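Local atomic coordinates of high-affinity zinc uptake system protein znuA (Streptococcus suis, PDB entry 3MFQ), a protein that binds a zinc ion in this structure and probably serves as the solute-binding component of a high-affinity metal uptake system. Residues 39-44 / 102-107; 168-173 / 190-195; 186-191 / 224-229; 250-255 / 267-272. All coordinates share one frame; numbering follows the deposited sequence.

Contact 1: 39-44 / 102-107. With ZN (zinc ion), chain D.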
loop_
_atom_site.group_PDB
_atom_site.type_symbol
_atom_site.label_atom_id
_atom_site.label_comp_id
_atom_site.label_asym_id
_atom_site.label_seq_id
_atom_site.Cartn_x
_atom_site.Cartn_y
_atom_site.Cartn_z
ATOM N N ASP A 39 -6.704 -4.278 -7.911
ATOM C CA ASP A 39 -7.103 -3.703 -6.634
ATOM C C ASP A 39 -7.698 -4.745 -5.693
ATOM O O ASP A 39 -8.800 -5.236 -5.920
ATOM C CB ASP A 39 -8.112 -2.580 -6.867
ATOM C CG ASP A 39 -8.512 -1.879 -5.589
ATOM O OD1 ASP A 39 -8.128 -2.353 -4.498
ATOM O OD2 ASP A 39 -9.211 -0.849 -5.678
ATOM N N PRO A 40 -6.965 -5.076 -4.620
ATOM C CA PRO A 40 -7.412 -6.057 -3.626
ATOM C C PRO A 40 -8.737 -5.667 -2.980
ATOM O O PRO A 40 -9.485 -6.550 -2.566
ATOM C CB PRO A 40 -6.286 -6.036 -2.587
ATOM C CG PRO A 40 -5.089 -5.568 -3.344
ATOM C CD PRO A 40 -5.615 -4.568 -4.326
ATOM N N HIS A 41 -9.025 -4.372 -2.899
ATOM C CA HIS A 41 -10.281 -3.909 -2.321
ATOM C C HIS A 41 -11.473 -4.541 -3.027
ATOM O O HIS A 41 -12.512 -4.783 -2.416
ATOM C CB HIS A 41 -10.400 -2.387 -2.418
ATOM C CG HIS A 41 -9.530 -1.644 -1.454
ATOM N ND1 HIS A 41 -9.730 -1.681 -0.092
ATOM C CD2 HIS A 41 -8.475 -0.821 -1.659
ATOM C CE1 HIS A 41 -8.824 -0.926 0.504
ATOM N NE2 HIS A 41 -8.051 -0.392 -0.425
ATOM N N LEU A 42 -11.314 -4.805 -4.320
ATOM C CA LEU A 42 -12.425 -5.249 -5.155
ATOM C C LEU A 42 -12.276 -6.691 -5.622
ATOM O O LEU A 42 -13.250 -7.318 -6.040
ATOM C CB LEU A 42 -12.557 -4.338 -6.376
ATOM C CG LEU A 42 -12.515 -2.838 -6.099
ATOM C CD1 LEU A 42 -12.594 -2.056 -7.399
ATOM C CD2 LEU A 42 -13.636 -2.440 -5.155
ATOM N N TYR A 43 -11.056 -7.213 -5.557
ATOM C CA TYR A 43 -10.780 -8.548 -6.071
ATOM C C TYR A 43 -11.760 -9.570 -5.514
ATOM O O TYR A 43 -11.989 -9.634 -4.307
ATOM C CB TYR A 43 -9.346 -8.966 -5.749
ATOM C CG TYR A 43 -8.835 -10.101 -6.607
ATOM C CD1 TYR A 43 -8.181 -9.849 -7.807
ATOM C CD2 TYR A 43 -9.004 -11.424 -6.220
ATOM C CE1 TYR A 43 -7.708 -10.880 -8.597
ATOM C CE2 TYR A 43 -8.534 -12.463 -7.004
ATOM C CZ TYR A 43 -7.887 -12.185 -8.192
ATOM O OH TYR A 43 -7.418 -13.213 -8.977
ATOM N N VAL A 44 -12.349 -10.361 -6.405
ATOM C CA VAL A 44 -13.257 -11.422 -5.995
ATOM C C VAL A 44 -12.635 -12.786 -6.263
ATOM O O VAL A 44 -12.329 -13.127 -7.404
ATOM C CB VAL A 44 -14.609 -11.325 -6.717
ATOM C CG1 VAL A 44 -15.520 -12.459 -6.277
ATOM C CG2 VAL A 44 -15.257 -9.978 -6.446
ATOM N N ASP A 102 -7.953 1.371 8.866
ATOM C CA ASP A 102 -7.236 1.687 7.636
ATOM C C ASP A 102 -6.204 0.595 7.356
ATOM O O ASP A 102 -5.280 0.390 8.141
ATOM C CB ASP A 102 -6.560 3.056 7.753
ATOM C CG ASP A 102 -5.874 3.487 6.469
ATOM O OD1 ASP A 102 -5.658 2.630 5.589
ATOM O OD2 ASP A 102 -5.547 4.687 6.340
ATOM N N PRO A 103 -6.365 -0.113 6.228
ATOM C CA PRO A 103 -5.538 -1.278 5.891
ATOM C C PRO A 103 -4.148 -0.927 5.360
ATOM O O PRO A 103 -3.276 -1.794 5.341
ATOM C CB PRO A 103 -6.350 -1.967 4.792
ATOM C CG PRO A 103 -7.103 -0.862 4.139
ATOM C CD PRO A 103 -7.413 0.134 5.221
ATOM N N HIS A 104 -3.947 0.318 4.942
ATOM C CA HIS A 104 -2.705 0.714 4.287
ATOM C C HIS A 104 -1.557 0.907 5.272
ATOM O O HIS A 104 -0.951 1.974 5.325
ATOM C CB HIS A 104 -2.920 1.999 3.489
ATOM C CG HIS A 104 -4.122 1.959 2.598
ATOM N ND1 HIS A 104 -5.343 2.474 2.974
ATOM C CD2 HIS A 104 -4.291 1.461 1.352
ATOM C CE1 HIS A 104 -6.213 2.299 1.996
ATOM N NE2 HIS A 104 -5.599 1.685 0.999
ATOM N N PHE A 105 -1.249 -0.139 6.030
ATOM C CA PHE A 105 -0.239 -0.071 7.083
ATOM C C PHE A 105 1.197 -0.085 6.559
ATOM O O PHE A 105 2.124 0.298 7.272
ATOM C CB PHE A 105 -0.416 -1.253 8.031
ATOM C CG PHE A 105 -0.122 -2.576 7.393
ATOM C CD1 PHE A 105 -1.124 -3.296 6.769
ATOM C CD2 PHE A 105 1.163 -3.090 7.396
ATOM C CE1 PHE A 105 -0.851 -4.511 6.171
ATOM C CE2 PHE A 105 1.441 -4.303 6.801
ATOM C CZ PHE A 105 0.433 -5.015 6.187
ATOM N N TRP A 106 1.381 -0.541 5.325
ATOM C CA TRP A 106 2.723 -0.795 4.797
ATOM C C TRP A 106 3.572 0.458 4.564
ATOM O O TRP A 106 4.789 0.362 4.408
ATOM C CB TRP A 106 2.656 -1.644 3.521
ATOM C CG TRP A 106 1.680 -1.138 2.516
ATOM C CD1 TRP A 106 1.915 -0.224 1.534
ATOM C CD2 TRP A 106 0.308 -1.518 2.393
ATOM N NE1 TRP A 106 0.772 -0.009 0.804
ATOM C CE2 TRP A 106 -0.230 -0.792 1.312
ATOM C CE3 TRP A 106 -0.519 -2.401 3.090
ATOM C CZ2 TRP A 106 -1.556 -0.924 0.913
ATOM C CZ3 TRP A 106 -1.835 -2.529 2.692
ATOM C CH2 TRP A 106 -2.341 -1.794 1.613
ATOM N N PHE A 107 2.937 1.627 4.540
ATOM C CA PHE A 107 3.677 2.877 4.389
ATOM C C PHE A 107 4.246 3.352 5.724
ATOM O O PHE A 107 5.060 4.271 5.772
ATOM C CB PHE A 107 2.806 3.958 3.747
ATOM C CG PHE A 107 2.473 3.691 2.308
ATOM C CD1 PHE A 107 3.471 3.634 1.351
ATOM C CD2 PHE A 107 1.160 3.505 1.910
ATOM C CE1 PHE A 107 3.168 3.389 0.023
ATOM C CE2 PHE A 107 0.851 3.260 0.582
ATOM C CZ PHE A 107 1.855 3.202 -0.360
HETATM ZN ZN ZN D . -6.439 1.396 -0.980
#
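Two of the four zinc-binding residues meet here, where the rings of His-41 and His-104 converge on one zinc ion. His-41 binds it through NE2 at 2.5 Å. Its CG lies anti to the carbonyl carbon (chi1 -74°), which turns the ring toward the ion. His-104 also uses NE2, at 2.2 Å. His-170 and Asp-254 complete the site. The two nitrogens stand 3.5 Å apart, His-104 NE2 lying at the edge of the His-41 ring. The ring planes are 56° apart, an oblique pair. Pro-103 CG packs at the edge of the His-41 ring, 4.0 Å from CE1 of His-41.

Both ligands follow an aspartate that forms an Asx turn. In the first, the N-H of His-41 bonds to OD1 of Asp-39. In the second, Asp-102 OD1 accepts twice: from the N-H of His-104, and from His-104 ND1 at 2.6 Å on the syn side of the carboxylate. This second bond fixes the rotation of the ring with NE2 toward zinc. The carboxylate would probably also make the imidazole a stronger donor to the metal.

Segment 39-44 joins strand 29-32 to helix 47-55. Segment 102-107 leads from strand 100-101 into helix 109-123, which Phe-105 and Trp-106 touch.

Contact 2: 168-173 / 190-195. With ZN (zinc ion), chain D.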
loop_
_atom_site.group_PDB
_atom_site.type_symbol
_atom_site.label_atom_id
_atom_site.label_comp_id
_atom_site.label_asym_id
_atom_site.label_seq_id
_atom_site.Cartn_x
_atom_site.Cartn_y
_atom_site.Cartn_z
ATOM N N THR A 168 -4.497 12.452 -3.124
ATOM C CA THR A 168 -4.550 11.177 -3.818
ATOM C C THR A 168 -6.000 10.772 -4.058
ATOM O O THR A 168 -6.902 11.294 -3.407
ATOM C CB THR A 168 -3.835 10.086 -3.007
ATOM O OG1 THR A 168 -4.512 9.896 -1.760
ATOM C CG2 THR A 168 -2.396 10.488 -2.736
ATOM N N PRO A 169 -6.225 9.847 -5.004
ATOM C CA PRO A 169 -7.562 9.360 -5.367
ATOM C C PRO A 169 -8.352 8.794 -4.187
ATOM O O PRO A 169 -9.571 8.955 -4.146
ATOM C CB PRO A 169 -7.263 8.256 -6.379
ATOM C CG PRO A 169 -5.976 8.661 -6.990
ATOM C CD PRO A 169 -5.184 9.288 -5.884
ATOM N N HIS A 170 -7.678 8.135 -3.249
ATOM C CA HIS A 170 -8.356 7.659 -2.047
ATOM C C HIS A 170 -7.433 7.609 -0.832
ATOM O O HIS A 170 -6.213 7.680 -0.960
ATOM C CB HIS A 170 -9.036 6.307 -2.286
ATOM C CG HIS A 170 -8.100 5.139 -2.269
ATOM N ND1 HIS A 170 -7.219 4.873 -3.295
ATOM C CD2 HIS A 170 -7.926 4.152 -1.359
ATOM C CE1 HIS A 170 -6.534 3.779 -3.012
ATOM N NE2 HIS A 170 -6.945 3.323 -1.843
ATOM N N ASP A 171 -8.035 7.493 0.345
ATOM C CA ASP A 171 -7.301 7.555 1.602
ATOM C C ASP A 171 -6.429 6.321 1.803
ATOM O O ASP A 171 -6.871 5.328 2.376
ATOM C CB ASP A 171 -8.281 7.694 2.765
ATOM C CG ASP A 171 -7.733 8.543 3.888
ATOM O OD1 ASP A 171 -6.504 8.766 3.918
ATOM O OD2 ASP A 171 -8.533 8.991 4.736
ATOM N N ALA A 172 -5.186 6.390 1.339
ATOM C CA ALA A 172 -4.300 5.233 1.392
ATOM C C ALA A 172 -2.920 5.579 1.939
ATOM O O ALA A 172 -2.036 4.726 1.979
ATOM C CB ALA A 172 -4.180 4.600 0.016
ATOM N N PHE A 173 -2.738 6.827 2.354
ATOM C CA PHE A 173 -1.437 7.283 2.826
ATOM C C PHE A 173 -1.501 7.888 4.222
ATOM O O PHE A 173 -0.651 8.697 4.593
ATOM C CB PHE A 173 -0.842 8.296 1.849
ATOM C CG PHE A 173 -0.611 7.746 0.469
ATOM C CD1 PHE A 173 -1.587 7.857 -0.507
ATOM C CD2 PHE A 173 0.582 7.119 0.146
ATOM C CE1 PHE A 173 -1.377 7.352 -1.778
ATOM C CE2 PHE A 173 0.797 6.614 -1.124
ATOM C CZ PHE A 173 -0.184 6.730 -2.086
ATOM N N VAL A 190 -11.279 5.103 2.863
ATOM C CA VAL A 190 -10.167 4.181 3.037
ATOM C C VAL A 190 -10.221 3.038 2.025
ATOM O O VAL A 190 -9.195 2.617 1.491
ATOM C CB VAL A 190 -10.138 3.621 4.468
ATOM C CG1 VAL A 190 -10.109 2.103 4.453
ATOM C CG2 VAL A 190 -8.950 4.180 5.226
ATOM N N SER A 191 -11.425 2.539 1.764
ATOM C CA SER A 191 -11.615 1.509 0.753
ATOM C C SER A 191 -11.932 2.158 -0.582
ATOM O O SER A 191 -12.365 3.307 -0.632
ATOM C CB SER A 191 -12.747 0.562 1.152
ATOM O OG SER A 191 -12.988 -0.398 0.140
ATOM N N THR A 192 -11.709 1.425 -1.664
ATOM C CA THR A 192 -12.017 1.933 -2.991
ATOM C C THR A 192 -13.355 1.380 -3.450
ATOM O O THR A 192 -13.785 1.622 -4.576
ATOM C CB THR A 192 -10.945 1.532 -4.015
ATOM O OG1 THR A 192 -11.063 0.134 -4.302
ATOM C CG2 THR A 192 -9.554 1.827 -3.477
ATOM N N ASP A 193 -14.009 0.632 -2.566
ATOM C CA ASP A 193 -15.287 0.011 -2.889
ATOM C C ASP A 193 -16.451 0.917 -2.503
ATOM O O ASP A 193 -17.203 0.618 -1.577
ATOM C CB ASP A 193 -15.413 -1.341 -2.184
ATOM C CG ASP A 193 -16.584 -2.159 -2.695
ATOM O OD1 ASP A 193 -17.260 -1.706 -3.644
ATOM O OD2 ASP A 193 -16.826 -3.256 -2.150
ATOM N N SER A 194 -16.588 2.030 -3.217
ATOM C CA SER A 194 -17.695 2.956 -3.009
ATOM C C SER A 194 -17.694 4.022 -4.093
ATOM O O SER A 194 -16.665 4.291 -4.710
ATOM C CB SER A 194 -17.599 3.621 -1.633
ATOM O OG SER A 194 -16.777 4.776 -1.690
ATOM N N GLU A 195 -18.853 4.627 -4.322
ATOM C CA GLU A 195 -18.973 5.683 -5.316
ATOM C C GLU A 195 -18.275 6.953 -4.847
ATOM O O GLU A 195 -18.346 7.314 -3.671
ATOM C CB GLU A 195 -20.444 5.972 -5.627
ATOM C CG GLU A 195 -21.318 6.192 -4.397
ATOM C CD GLU A 195 -21.949 4.909 -3.881
ATOM O OE1 GLU A 195 -23.079 4.590 -4.307
ATOM O OE2 GLU A 195 -21.320 4.221 -3.049
HETATM ZN ZN ZN D . -6.439 1.396 -0.980
#
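A CH-pi contact joins the segments. Thr-192 places its methyl CG2 over one face of the His-170 ring, 3.5 Å from the centroid and only 12° off the ring normal. The methyl lies anti to the carbonyl carbon of Thr-192. OG1 takes the other branch (chi1 73°) and bonds to Asp-39. Thr-192 thus covers one metal ligand while gripping the turn that carries another, His-41.

The metal bond runs from His-170 NE2 to the zinc ion, at 2.2 Å. At the other ring nitrogen, ND1 is hydrogen-bonded to Glu-219, so both nitrogens of the imidazole are held. This is a zinc pocket built from loops, consistent with the metal-binding solute receptors of the ZnuA/TroA family.

Backbone atoms of Val-190 pack on the same loop. Its O sits at the edge of the His-170 ring, with Val-190 O 3.5 Å from His-170 CD2. A C-H...O contact runs from Val-190 CA to Asp-171 O over 3.6 Å, nearly straight at 163°.

Hydrogen bonds within the segments shape the two loops. Thr-168 OG1 donates to the carbonyl O of His-170. Ser-191 OG accepts from the N-H of Asp-193 at 3.1 Å, forming an ST turn.

Contact 3: 186-191 / 224-229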
loop_
_atom_site.group_PDB
_atom_site.type_symbol
_atom_site.label_atom_id
_atom_site.label_comp_id
_atom_site.label_asym_id
_atom_site.label_seq_id
_atom_site.Cartn_x
_atom_site.Cartn_y
_atom_site.Cartn_z
ATOM N N ALA A 186 -8.253 13.082 0.239
ATOM C CA ALA A 186 -8.676 12.151 -0.800
ATOM C C ALA A 186 -10.181 12.225 -1.018
ATOM O O ALA A 186 -10.954 12.214 -0.060
ATOM C CB ALA A 186 -8.263 10.736 -0.439
ATOM N N PRO A 187 -10.602 12.302 -2.288
ATOM C CA PRO A 187 -12.027 12.370 -2.627
ATOM C C PRO A 187 -12.737 11.063 -2.298
ATOM O O PRO A 187 -13.943 10.950 -2.513
ATOM C CB PRO A 187 -12.014 12.597 -4.142
ATOM C CG PRO A 187 -10.712 12.031 -4.593
ATOM C CD PRO A 187 -9.749 12.332 -3.487
ATOM N N GLN A 188 -11.993 10.090 -1.785
ATOM C CA GLN A 188 -12.574 8.803 -1.423
ATOM C C GLN A 188 -12.086 8.321 -0.064
ATOM O O GLN A 188 -11.044 8.757 0.424
ATOM C CB GLN A 188 -12.269 7.754 -2.491
ATOM C CG GLN A 188 -12.886 6.397 -2.207
ATOM C CD GLN A 188 -12.876 5.491 -3.414
ATOM O OE1 GLN A 188 -13.885 4.871 -3.745
ATOM N NE2 GLN A 188 -11.736 5.416 -4.089
ATOM N N GLY A 189 -12.847 7.418 0.543
ATOM C CA GLY A 189 -12.521 6.908 1.860
ATOM C C GLY A 189 -11.315 5.990 1.875
ATOM O O GLY A 189 -10.437 6.076 1.014
ATOM N N VAL A 190 -11.279 5.103 2.863
ATOM C CA VAL A 190 -10.167 4.181 3.037
ATOM C C VAL A 190 -10.221 3.038 2.025
ATOM O O VAL A 190 -9.195 2.617 1.491
ATOM C CB VAL A 190 -10.138 3.621 4.468
ATOM C CG1 VAL A 190 -10.109 2.103 4.453
ATOM C CG2 VAL A 190 -8.950 4.180 5.226
ATOM N N SER A 191 -11.425 2.539 1.764
ATOM C CA SER A 191 -11.615 1.509 0.753
ATOM C C SER A 191 -11.932 2.158 -0.582
ATOM O O SER A 191 -12.365 3.307 -0.632
ATOM C CB SER A 191 -12.747 0.562 1.152
ATOM O OG SER A 191 -12.988 -0.398 0.140
ATOM N N PRO A 224 -7.555 7.486 -13.263
ATOM C CA PRO A 224 -7.028 8.849 -13.128
ATOM C C PRO A 224 -8.036 9.928 -13.520
ATOM O O PRO A 224 -7.814 11.104 -13.229
ATOM C CB PRO A 224 -5.842 8.863 -14.099
ATOM C CG PRO A 224 -5.435 7.435 -14.216
ATOM C CD PRO A 224 -6.704 6.651 -14.128
ATOM N N GLU A 225 -9.126 9.533 -14.169
ATOM C CA GLU A 225 -10.159 10.479 -14.577
ATOM C C GLU A 225 -10.673 11.246 -13.368
ATOM O O GLU A 225 -10.938 12.444 -13.444
ATOM C CB GLU A 225 -11.316 9.746 -15.254
ATOM C CG GLU A 225 -11.670 10.289 -16.628
ATOM C CD GLU A 225 -12.059 11.755 -16.597
ATOM O OE1 GLU A 225 -11.317 12.579 -17.175
ATOM O OE2 GLU A 225 -13.105 12.084 -15.998
ATOM N N ARG A 226 -10.809 10.539 -12.253
ATOM C CA ARG A 226 -11.294 11.132 -11.019
ATOM C C ARG A 226 -10.477 12.353 -10.619
ATOM O O ARG A 226 -11.026 13.346 -10.147
ATOM C CB ARG A 226 -11.251 10.104 -9.894
ATOM C CG ARG A 226 -11.677 10.653 -8.553
ATOM C CD ARG A 226 -11.293 9.699 -7.447
ATOM N NE ARG A 226 -11.696 8.331 -7.754
ATOM C CZ ARG A 226 -11.538 7.308 -6.922
ATOM N NH1 ARG A 226 -10.988 7.501 -5.732
ATOM N NH2 ARG A 226 -11.932 6.094 -7.279
ATOM N N MET A 227 -9.163 12.271 -10.800
ATOM C CA MET A 227 -8.280 13.368 -10.419
ATOM C C MET A 227 -8.303 14.482 -11.458
ATOM O O MET A 227 -7.997 15.631 -11.149
ATOM C CB MET A 227 -6.850 12.870 -10.195
ATOM C CG MET A 227 -6.726 11.828 -9.096
ATOM S SD MET A 227 -7.338 12.392 -7.495
ATOM C CE MET A 227 -6.024 13.494 -6.988
ATOM N N LYS A 228 -8.671 14.142 -12.688
ATOM C CA LYS A 228 -8.795 15.148 -13.734
ATOM C C LYS A 228 -10.153 15.832 -13.680
ATOM O O LYS A 228 -10.301 16.971 -14.119
ATOM C CB LYS A 228 -8.533 14.550 -15.116
ATOM C CG LYS A 228 -7.054 14.364 -15.411
ATOM C CD LYS A 228 -6.785 14.245 -16.900
ATOM C CE LYS A 228 -5.292 14.306 -17.189
ATOM N NZ LYS A 228 -4.995 14.164 -18.643
ATOM N N LYS A 229 -11.141 15.133 -13.136
ATOM C CA LYS A 229 -12.432 15.745 -12.845
ATOM C C LYS A 229 -12.306 16.585 -11.579
ATOM O O LYS A 229 -13.081 17.514 -11.355
ATOM C CB LYS A 229 -13.515 14.678 -12.674
ATOM C CG LYS A 229 -14.305 14.387 -13.940
ATOM C CD LYS A 229 -15.190 15.566 -14.318
ATOM C CE LYS A 229 -15.947 15.304 -15.614
ATOM N NZ LYS A 229 -16.929 16.388 -15.904
#
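Arg-226 reaches from its helix to two residues of the loop, Pro-187 and Gln-188. Its aliphatic part packs on the proline: Arg-226 CD lies 3.7 Å from Pro-187 CG. The two side chains pass at a slant. Farther out, the guanidinium meets Gln-188, whose side chain comes in at about a right angle. The amide and guanidinium planes are 80° apart. Arg-226 NH1 also approaches the stem of the glutamine, 3.5 Å from Gln-188 CB. Met-227 makes a looser apolar contact, with its SD 4.5 Å from Pro-187 CG.

The arginine chain is extended through CG and CD, then bends at chi3 (-48°). This bend swings the guanidinium past the proline toward the glutamine. With chi1 at -178° and an extended chain, Gln-188 reaches across the guanidinium.

The next shell holds the arginine and the loop backbone. Arg-226 NH1 donates a hydrogen bond to the backbone O of Pro-169, the residue before the zinc ligand His-170. The backbones of Gln-188 and Gly-189 are hydrogen-bonded to Asp-171, the residue after it. The side chains of Arg-226 and Gln-188 both touch His-170. The contact therefore belongs to the second shell of the metal site; the side chain of Gln-188 is about 7 Å from zinc.

Segment 186-191 follows strand 183-185 and leads toward helix 198-211. Segment 224-229 holds the first part of helix 225-235, so the arginine ties that helix to the loop carrying His-170.

Contact 4: 250-255 / 267-272. With ZN (zinc ion), chain D.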
loop_
_atom_site.group_PDB
_atom_site.type_symbol
_atom_site.label_atom_id
_atom_site.label_comp_id
_atom_site.label_asym_id
_atom_site.label_seq_id
_atom_site.Cartn_x
_atom_site.Cartn_y
_atom_site.Cartn_z
ATOM N N GLU A 250 2.972 7.694 -11.574
ATOM C CA GLU A 250 1.880 7.176 -10.771
ATOM C C GLU A 250 2.377 6.711 -9.412
ATOM O O GLU A 250 3.434 6.089 -9.305
ATOM C CB GLU A 250 1.190 6.018 -11.491
ATOM C CG GLU A 250 0.354 6.424 -12.689
ATOM C CD GLU A 250 -0.269 5.229 -13.378
ATOM O OE1 GLU A 250 0.296 4.121 -13.262
ATOM O OE2 GLU A 250 -1.320 5.398 -14.033
ATOM N N LEU A 251 1.610 7.027 -8.375
ATOM C CA LEU A 251 1.886 6.519 -7.043
ATOM C C LEU A 251 1.329 5.108 -6.930
ATOM O O LEU A 251 0.284 4.799 -7.502
ATOM C CB LEU A 251 1.243 7.413 -5.981
ATOM C CG LEU A 251 1.759 8.844 -5.834
ATOM C CD1 LEU A 251 0.932 9.603 -4.813
ATOM C CD2 LEU A 251 3.224 8.844 -5.439
ATOM N N PHE A 252 2.030 4.251 -6.199
ATOM C CA PHE A 252 1.522 2.919 -5.917
ATOM C C PHE A 252 0.939 2.908 -4.516
ATOM O O PHE A 252 1.642 3.182 -3.544
ATOM C CB PHE A 252 2.634 1.879 -6.024
ATOM C CG PHE A 252 3.395 1.932 -7.314
ATOM C CD1 PHE A 252 2.849 1.421 -8.479
ATOM C CD2 PHE A 252 4.665 2.480 -7.360
ATOM C CE1 PHE A 252 3.552 1.465 -9.666
ATOM C CE2 PHE A 252 5.373 2.525 -8.542
ATOM C CZ PHE A 252 4.816 2.019 -9.698
ATOM N N SER A 253 -0.348 2.602 -4.409
ATOM C CA SER A 253 -0.997 2.540 -3.110
ATOM C C SER A 253 -1.370 1.107 -2.764
ATOM O O SER A 253 -0.992 0.596 -1.712
ATOM C CB SER A 253 -2.245 3.422 -3.085
ATOM O OG SER A 253 -3.292 2.842 -3.844
ATOM N N ASP A 254 -2.107 0.462 -3.662
ATOM C CA ASP A 254 -2.645 -0.861 -3.393
ATOM C C ASP A 254 -1.957 -1.952 -4.199
ATOM O O ASP A 254 -2.496 -3.045 -4.351
ATOM C CB ASP A 254 -4.148 -0.884 -3.669
ATOM C CG ASP A 254 -4.922 0.020 -2.734
ATOM O OD1 ASP A 254 -4.387 0.358 -1.657
ATOM O OD2 ASP A 254 -6.064 0.391 -3.074
ATOM N N SER A 255 -0.768 -1.659 -4.709
ATOM C CA SER A 255 -0.036 -2.639 -5.498
ATOM C C SER A 255 1.364 -2.173 -5.853
ATOM O O SER A 255 1.619 -0.979 -5.982
ATOM C CB SER A 255 -0.797 -2.961 -6.786
ATOM O OG SER A 255 -0.059 -3.854 -7.604
ATOM N N ILE A 267 10.746 -1.711 -1.608
ATOM C CA ILE A 267 11.614 -0.577 -1.322
ATOM C C ILE A 267 11.727 0.349 -2.527
ATOM O O ILE A 267 11.792 1.567 -2.376
ATOM C CB ILE A 267 13.017 -1.031 -0.886
ATOM C CG1 ILE A 267 12.936 -1.842 0.407
ATOM C CG2 ILE A 267 13.930 0.168 -0.698
ATOM C CD1 ILE A 267 14.282 -2.257 0.951
ATOM N N ASP A 268 11.748 -0.231 -3.722
ATOM C CA ASP A 268 11.811 0.560 -4.946
ATOM C C ASP A 268 10.493 1.282 -5.196
ATOM O O ASP A 268 10.477 2.451 -5.574
ATOM C CB ASP A 268 12.192 -0.316 -6.140
ATOM C CG ASP A 268 13.635 -0.782 -6.082
ATOM O OD1 ASP A 268 14.397 -0.256 -5.243
ATOM O OD2 ASP A 268 14.009 -1.672 -6.873
ATOM N N MET A 269 9.386 0.582 -4.976
ATOM C CA MET A 269 8.074 1.199 -5.076
ATOM C C MET A 269 8.000 2.386 -4.129
ATOM O O MET A 269 7.383 3.402 -4.432
ATOM C CB MET A 269 6.978 0.185 -4.740
ATOM C CG MET A 269 5.580 0.775 -4.640
ATOM S SD MET A 269 5.239 1.562 -3.052
ATOM C CE MET A 269 5.271 0.146 -1.957
ATOM N N TYR A 270 8.642 2.249 -2.977
ATOM C CA TYR A 270 8.635 3.300 -1.971
ATOM C C TYR A 270 9.403 4.523 -2.449
ATOM O O TYR A 270 8.900 5.648 -2.401
ATOM C CB TYR A 270 9.266 2.787 -0.683
ATOM C CG TYR A 270 8.574 3.254 0.565
ATOM C CD1 TYR A 270 8.539 4.598 0.900
ATOM C CD2 TYR A 270 7.959 2.347 1.419
ATOM C CE1 TYR A 270 7.909 5.024 2.039
ATOM C CE2 TYR A 270 7.327 2.770 2.568
ATOM C CZ TYR A 270 7.305 4.112 2.873
ATOM O OH TYR A 270 6.679 4.555 4.015
ATOM N N LYS A 271 10.633 4.294 -2.895
ATOM C CA LYS A 271 11.481 5.373 -3.378
ATOM C C LYS A 271 10.799 6.090 -4.530
ATOM O O LYS A 271 10.768 7.318 -4.578
ATOM C CB LYS A 271 12.839 4.831 -3.826
ATOM C CG LYS A 271 13.655 4.194 -2.713
ATOM C CD LYS A 271 15.001 3.709 -3.229
ATOM C CE LYS A 271 15.817 3.068 -2.120
ATOM N NZ LYS A 271 17.134 2.582 -2.615
ATOM N N HIS A 272 10.252 5.312 -5.456
ATOM C CA HIS A 272 9.520 5.859 -6.590
ATOM C C HIS A 272 8.448 6.841 -6.131
ATOM O O HIS A 272 8.351 7.958 -6.641
ATOM C CB HIS A 272 8.881 4.734 -7.400
ATOM C CG HIS A 272 7.914 5.212 -8.440
ATOM N ND1 HIS A 272 8.282 5.436 -9.748
ATOM C CD2 HIS A 272 6.596 5.508 -8.361
ATOM C CE1 HIS A 272 7.229 5.849 -10.433
ATOM N NE2 HIS A 272 6.193 5.902 -9.613
HETATM ZN ZN ZN D . -6.439 1.396 -0.980
#
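The carbonyl oxygen of Glu-250 accepts a hydrogen bond of 2.8 Å from His-272 NE2. The Glu-250 oxygen lies near the plane of the imidazole, but the bond is bent, with 143° at the hydrogen. It ties the zinc-binding loop 250-255 to the long C-terminal helix 266-281.

Phe-252 packs against the helix through His-272 and Met-269. Its CE2 lies over one face of the His-272 ring, and the two side chains cross at about a right angle. The ring planes are 44° apart with centroids 4.8 Å apart, an oblique pair. On the same helix, one turn back, Met-269 lies along Phe-252, running in the opposite direction. Its CG meets CB and CD2 of the phenylalanine. The bend at chi2 (-81°) brings Met-269 SD to 4.0 Å from Phe-252 CB. The helix residue Asn-273 adds a hydrogen bond to the backbone O of Phe-252.

Beyond Phe-252 the loop turns to the metal site. Ser-253 OG bonds to Glu-219. Asp-254 reaches the metal and chelates zinc with both carboxylate oxygens, OD1 and OD2 each 2.4 Å from the ion.

In the fold
Contacts 1, 2 and 4 share one zinc ion. Contact 1 supplies two ligands and is fully buried, its centre about 7 Å from the centre of the chain. Contacts 2 and 4 supply one each and are partly buried. Contact 3 gives none, yet it is also buried and lies farthest out, its centre about 16 Å from that of the chain. Contacts 2 and 3 share Val-190 and Ser-191 on one loop, and their centres are about 7 Å apart. The chemistry changes with place: metal bonds and Asx turns in contact 1, a methyl over a ring in contact 2, arginine packing in contact 3, and aromatic packing on a helix in contact 4.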